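Local coordinates for sulfoquinovosidase (Escherichia coli, PDB 5AED), which hydrolyses plant sulfolipid sulfoquinovosyl diacylglycerides and simple sulfoquinovosides to release sulfoquinovose for sulfoglycolysis, at residues A[101-106]-A[224-229]; A[507-512]-A[538-543]. All coordinates share one frame; numbering follows the deposited sequence.

Interaction 1: A[101-106]-A[224-229]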
loop_
_atom_site.group_PDB
_atom_site.type_symbol
_atom_site.label_atom_id
_atom_site.label_comp_id
_atom_site.label_asym_id
_atom_site.label_seq_id
_atom_site.Cartn_x
_atom_site.Cartn_y
_atom_site.Cartn_z
ATOM N N GLY A 101 6.829 -10.490 25.109
ATOM C CA GLY A 101 6.148 -9.587 26.022
ATOM C C GLY A 101 5.009 -8.795 25.412
ATOM O O GLY A 101 4.606 -7.762 25.960
ATOM N N ARG A 102 4.466 -9.272 24.289
ATOM C CA ARG A 102 3.279 -8.615 23.673
ATOM C C ARG A 102 2.020 -9.180 24.298
ATOM O O ARG A 102 1.909 -10.394 24.450
ATOM C CB ARG A 102 3.213 -8.910 22.171
ATOM C CG ARG A 102 4.514 -8.717 21.382
ATOM C CD ARG A 102 4.242 -8.751 19.880
ATOM N NE ARG A 102 5.485 -8.601 19.140
ATOM C CZ ARG A 102 6.281 -9.602 18.752
ATOM N NH1 ARG A 102 5.987 -10.881 18.991
ATOM N NH2 ARG A 102 7.402 -9.318 18.109
ATOM N N LEU A 103 1.044 -8.336 24.599
ATOM C CA LEU A 103 -0.296 -8.821 24.989
ATOM C C LEU A 103 -0.932 -9.625 23.850
ATOM O O LEU A 103 -1.082 -9.111 22.749
ATOM C CB LEU A 103 -1.198 -7.619 25.355
ATOM C CG LEU A 103 -2.672 -7.961 25.614
ATOM C CD1 LEU A 103 -2.821 -8.856 26.832
ATOM C CD2 LEU A 103 -3.496 -6.711 25.722
ATOM N N LEU A 104 -1.302 -10.866 24.121
ATOM C CA LEU A 104 -1.880 -11.799 23.168
ATOM C C LEU A 104 -3.290 -12.156 23.624
ATOM O O LEU A 104 -3.450 -12.652 24.732
ATOM C CB LEU A 104 -1.056 -13.098 23.113
ATOM C CG LEU A 104 -1.560 -14.208 22.188
ATOM C CD1 LEU A 104 -1.631 -13.713 20.737
ATOM C CD2 LEU A 104 -0.739 -15.506 22.309
ATOM N N LEU A 105 -4.278 -11.953 22.742
ATOM C CA LEU A 105 -5.715 -12.223 22.985
ATOM C C LEU A 105 -6.116 -13.283 22.004
ATOM O O LEU A 105 -5.956 -13.071 20.792
ATOM C CB LEU A 105 -6.567 -10.963 22.721
ATOM C CG LEU A 105 -6.933 -10.058 23.871
ATOM C CD1 LEU A 105 -5.840 -9.959 24.911
ATOM C CD2 LEU A 105 -7.417 -8.688 23.393
ATOM N N GLU A 106 -6.603 -14.427 22.493
ATOM C CA GLU A 106 -7.079 -15.504 21.652
ATOM C C GLU A 106 -8.521 -15.785 21.963
ATOM O O GLU A 106 -8.854 -16.243 23.068
ATOM C CB GLU A 106 -6.283 -16.769 21.886
ATOM C CG GLU A 106 -4.908 -16.694 21.266
ATOM C CD GLU A 106 -3.965 -17.766 21.787
ATOM O OE1 GLU A 106 -3.687 -17.755 23.015
ATOM O OE2 GLU A 106 -3.490 -18.586 20.966
ATOM N N LEU A 224 -5.452 -11.439 18.444
ATOM C CA LEU A 224 -4.919 -10.083 18.422
ATOM C C LEU A 224 -3.675 -9.958 19.278
ATOM O O LEU A 224 -3.595 -10.591 20.329
ATOM C CB LEU A 224 -5.927 -9.061 18.951
ATOM C CG LEU A 224 -7.358 -9.132 18.442
ATOM C CD1 LEU A 224 -8.128 -10.312 19.021
ATOM C CD2 LEU A 224 -8.097 -7.796 18.669
ATOM N N ARG A 225 -2.748 -9.083 18.867
ATOM C CA ARG A 225 -1.506 -8.787 19.612
ATOM C C ARG A 225 -1.323 -7.302 19.722
ATOM O O ARG A 225 -1.554 -6.559 18.734
ATOM C CB ARG A 225 -0.275 -9.277 18.846
ATOM C CG ARG A 225 0.081 -10.722 18.968
ATOM C CD ARG A 225 1.264 -11.044 18.043
ATOM N NE ARG A 225 0.899 -12.203 17.249
ATOM C CZ ARG A 225 0.822 -13.441 17.727
ATOM N NH1 ARG A 225 1.141 -13.710 18.995
ATOM N NH2 ARG A 225 0.417 -14.423 16.936
ATOM N N PHE A 226 -0.876 -6.858 20.893
ATOM C CA PHE A 226 -0.559 -5.452 21.150
ATOM C C PHE A 226 0.830 -5.246 21.730
ATOM O O PHE A 226 1.348 -6.091 22.500
ATOM C CB PHE A 226 -1.511 -4.838 22.162
ATOM C CG PHE A 226 -2.971 -5.060 21.861
ATOM C CD1 PHE A 226 -3.535 -6.307 21.975
ATOM C CD2 PHE A 226 -3.791 -3.977 21.580
ATOM C CE1 PHE A 226 -4.883 -6.490 21.778
ATOM C CE2 PHE A 226 -5.134 -4.152 21.362
ATOM C CZ PHE A 226 -5.684 -5.411 21.444
ATOM N N GLU A 227 1.394 -4.079 21.442
ATOM C CA GLU A 227 2.673 -3.734 22.027
ATOM C C GLU A 227 2.668 -2.263 22.164
ATOM O O GLU A 227 2.032 -1.571 21.328
ATOM C CB GLU A 227 3.802 -4.226 21.121
ATOM C CG GLU A 227 4.947 -4.776 21.881
ATOM C CD GLU A 227 6.109 -5.201 21.026
ATOM O OE1 GLU A 227 5.979 -5.496 19.785
ATOM O OE2 GLU A 227 7.188 -5.266 21.655
ATOM N N CYS A 228 3.296 -1.786 23.248
ATOM C CA CYS A 228 3.433 -0.385 23.556
ATOM C C CYS A 228 4.825 0.120 23.364
ATOM O O CYS A 228 5.753 -0.634 23.205
ATOM C CB CYS A 228 3.041 -0.115 24.973
ATOM S SG CYS A 228 1.319 -0.498 25.334
ATOM N N ALA A 229 4.943 1.431 23.322
ATOM C CA ALA A 229 6.249 2.065 23.275
ATOM C C ALA A 229 6.151 3.490 23.739
ATOM O O ALA A 229 5.030 4.039 23.832
ATOM C CB ALA A 229 6.838 1.993 21.871
HETATM O O HOH W 1 8.038 -6.418 18.151
#
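The ring of Phe226 meets the methyls Leu103 CD2 and Leu105 CD2 obliquely, the second at 3.7 Å from CE1, while the carbonyl oxygen of Leu103 lies at its edge, in the ring plane. The guanidinium of Arg102 has a water at its edge, in plane, and Glu227 OE1 near that plane. Arg102 has CG beside its backbone N (chi1 -48°) and an extended chain, which carries NE to Glu227. The carboxylate is turned 86° from the guanidinium, so Arg102 NE reaches Glu227 OE1 from above the carboxylate plane (3.2 Å), in a salt bridge that the water spans a second time from Arg102 NH2. Strands 103-106 and 224-228 run antiparallel. Leu103 and Phe226 form a hydrogen-bonded pair, as do Leu105 and Leu224, with Leu105 N to Leu224 O at 2.9 Å. These four apolar residues share one face, where strand 19-24 covers Leu103. On the other face Leu104 CD1 lies 3.3 Å from Arg225 NH1, beside an arginine whose main partner is Asp198. Asp98 pairs with Arg102, and Tyr194 bonds Glu227. One face is thus apolar, suited to burial, whereas the two arginines on the other, each with an acidic partner, probably have largely balanced charges.

Interaction 2: A[507-512]-A[538-543]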
loop_
_atom_site.group_PDB
_atom_site.type_symbol
_atom_site.label_atom_id
_atom_site.label_comp_id
_atom_site.label_asym_id
_atom_site.label_seq_id
_atom_site.Cartn_x
_atom_site.Cartn_y
_atom_site.Cartn_z
ATOM N N GLY A 507 -0.154 10.472 -12.744
ATOM C CA GLY A 507 -1.254 9.568 -12.547
ATOM C C GLY A 507 -1.520 8.651 -13.716
ATOM O O GLY A 507 -0.701 8.564 -14.623
ATOM N N TYR A 508 -2.641 7.935 -13.667
ATOM C CA TYR A 508 -2.862 6.797 -14.565
ATOM C C TYR A 508 -4.229 6.761 -15.278
ATOM O O TYR A 508 -4.319 6.749 -16.508
ATOM C CB TYR A 508 -2.683 5.522 -13.740
ATOM C CG TYR A 508 -3.078 4.293 -14.471
ATOM C CD1 TYR A 508 -2.246 3.754 -15.446
ATOM C CD2 TYR A 508 -4.314 3.651 -14.202
ATOM C CE1 TYR A 508 -2.619 2.610 -16.150
ATOM C CE2 TYR A 508 -4.689 2.511 -14.881
ATOM C CZ TYR A 508 -3.834 1.993 -15.875
ATOM O OH TYR A 508 -4.157 0.827 -16.580
ATOM N N THR A 509 -5.294 6.705 -14.489
ATOM C CA THR A 509 -6.631 6.457 -15.015
ATOM C C THR A 509 -7.165 7.627 -15.879
ATOM O O THR A 509 -7.400 8.715 -15.435
ATOM C CB THR A 509 -7.656 6.125 -13.917
ATOM O OG1 THR A 509 -7.178 5.078 -13.061
ATOM C CG2 THR A 509 -8.975 5.649 -14.571
ATOM N N THR A 510 -7.409 7.303 -17.140
ATOM C CA THR A 510 -7.821 8.222 -18.206
ATOM C C THR A 510 -9.126 7.650 -18.732
ATOM O O THR A 510 -9.127 6.751 -19.588
ATOM C CB THR A 510 -6.699 8.101 -19.276
ATOM O OG1 THR A 510 -5.429 8.210 -18.589
ATOM C CG2 THR A 510 -6.810 9.113 -20.308
ATOM N N LEU A 511 -10.226 8.073 -18.154
ATOM C CA LEU A 511 -11.573 7.560 -18.529
ATOM C C LEU A 511 -12.484 8.711 -18.517
ATOM O O LEU A 511 -12.138 9.771 -17.997
ATOM C CB LEU A 511 -12.087 6.529 -17.567
ATOM C CG LEU A 511 -11.373 5.188 -17.631
ATOM C CD1 LEU A 511 -11.689 4.315 -16.434
ATOM C CD2 LEU A 511 -11.701 4.434 -18.916
ATOM N N PHE A 512 -13.623 8.539 -19.172
ATOM C CA PHE A 512 -14.706 9.498 -19.115
ATOM C C PHE A 512 -14.223 10.914 -19.360
ATOM O O PHE A 512 -14.466 11.802 -18.581
ATOM C CB PHE A 512 -15.332 9.433 -17.737
ATOM C CG PHE A 512 -15.718 8.057 -17.319
ATOM C CD1 PHE A 512 -16.797 7.416 -17.928
ATOM C CD2 PHE A 512 -15.050 7.416 -16.296
ATOM C CE1 PHE A 512 -17.178 6.160 -17.533
ATOM C CE2 PHE A 512 -15.419 6.129 -15.904
ATOM C CZ PHE A 512 -16.490 5.504 -16.523
ATOM N N GLU A 538 2.563 5.984 -18.975
ATOM C CA GLU A 538 1.850 6.629 -20.115
ATOM C C GLU A 538 0.318 6.898 -19.893
ATOM O O GLU A 538 -0.288 7.822 -20.552
ATOM C CB GLU A 538 2.100 5.821 -21.399
ATOM C CG GLU A 538 3.526 5.967 -21.900
ATOM C CD GLU A 538 3.735 5.313 -23.254
ATOM O OE1 GLU A 538 2.889 4.475 -23.610
ATOM O OE2 GLU A 538 4.745 5.623 -23.936
ATOM N N GLY A 539 -0.239 6.167 -18.904
ATOM C CA GLY A 539 -1.703 5.977 -18.670
ATOM C C GLY A 539 -2.343 4.856 -19.504
ATOM O O GLY A 539 -1.708 4.374 -20.436
ATOM N N ASN A 540 -3.607 4.485 -19.210
ATOM C CA ASN A 540 -4.324 3.448 -19.993
ATOM C C ASN A 540 -4.669 3.912 -21.400
ATOM O O ASN A 540 -4.709 3.089 -22.287
ATOM C CB ASN A 540 -5.601 2.872 -19.298
ATOM C CG ASN A 540 -6.693 3.928 -19.046
ATOM O OD1 ASN A 540 -6.547 4.786 -18.168
ATOM N ND2 ASN A 540 -7.808 3.863 -19.817
ATOM N N ARG A 541 -4.896 5.212 -21.606
ATOM C CA ARG A 541 -5.005 5.800 -22.965
ATOM C C ARG A 541 -3.831 6.782 -23.268
ATOM O O ARG A 541 -3.926 8.008 -22.998
ATOM C CB ARG A 541 -6.351 6.488 -23.152
ATOM C CG ARG A 541 -7.541 5.549 -22.994
ATOM C CD ARG A 541 -8.804 6.387 -23.155
ATOM N NE ARG A 541 -10.023 5.619 -22.870
ATOM C CZ ARG A 541 -11.215 6.124 -22.488
ATOM N NH1 ARG A 541 -11.426 7.431 -22.310
ATOM N NH2 ARG A 541 -12.222 5.294 -22.257
ATOM N N PRO A 542 -2.729 6.243 -23.821
ATOM C CA PRO A 542 -1.523 7.098 -23.977
ATOM C C PRO A 542 -1.670 8.389 -24.785
ATOM O O PRO A 542 -1.204 9.428 -24.365
ATOM C CB PRO A 542 -0.524 6.136 -24.613
ATOM C CG PRO A 542 -0.873 4.820 -23.911
ATOM C CD PRO A 542 -2.389 4.808 -23.968
ATOM N N GLY A 543 -2.366 8.354 -25.904
ATOM C CA GLY A 543 -2.453 9.552 -26.757
ATOM C C GLY A 543 -3.406 10.620 -26.203
ATOM O O GLY A 543 -3.486 11.728 -26.748
HETATM O O HOH W 2 -14.624 6.164 -20.718
#
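Asn540 carries its amide in the crowded position between backbone N and carbonyl carbon (chi1 62°), which turns it across to the backbone of Thr510. There it grips the chain twice: Thr510 N donates to Asn540 OD1 (2.9 Å) in the amide's carbonyl plane, and Asn540 ND2 donates to Thr510 O (3.2 Å) from above that carbonyl's plane. Asparagine suits the place because one amide offers both an acceptor and a donor, and the two bonds fix its rotation. Thr510 has OG1 beside its own N (chi1 -48°), from where it bonds Tyr508 O at 2.8 Å and also receives a bond from Asn545; its CG2 packs on Arg541 CB. The extended Arg541 lays one face of its guanidinium over Thr510 O, 3.3 Å below the plane, and Leu511 CD2 touches NH2 at 3.5 Å. A water links Arg541 NH2 to Phe512 N. Tyr508 crosses Asn540 at about a right angle, with Asn540 OD1 over one face of its ring and CE1 3.7 Å from Asn540 N. Gly539 fits here because its phi is positive and its CA passes close by Tyr508 O (3.5 Å). Tyr508 also meets substrate-binding His537 edge to face, and Thr509 touches Asp472, the inferred proton donor. Two loops beside the active site of the family 31 TIM-barrel domain are thus joined by one asparagine amide bonded to backbone N-H and C=O.

Interactions 1 and 2 lie on opposite sides of the chain's centre, with centres 45 Å apart and nearest atoms about 34 Å apart, so they do not touch. They also differ in kind: interaction 1 joins two strands of the N-terminal β-domain through a regular backbone ladder, whereas interaction 2 joins two loops of the catalytic barrel, where side chains make the cross-links. Interaction 1 is remote from the annotated sites. Interaction 2 borders them: the side chain of Tyr508 is about 3 Å from that of His537, and the side chain of Thr509 comes about 4 Å from that of Asp472 and about 5 Å from a bound calcium ion.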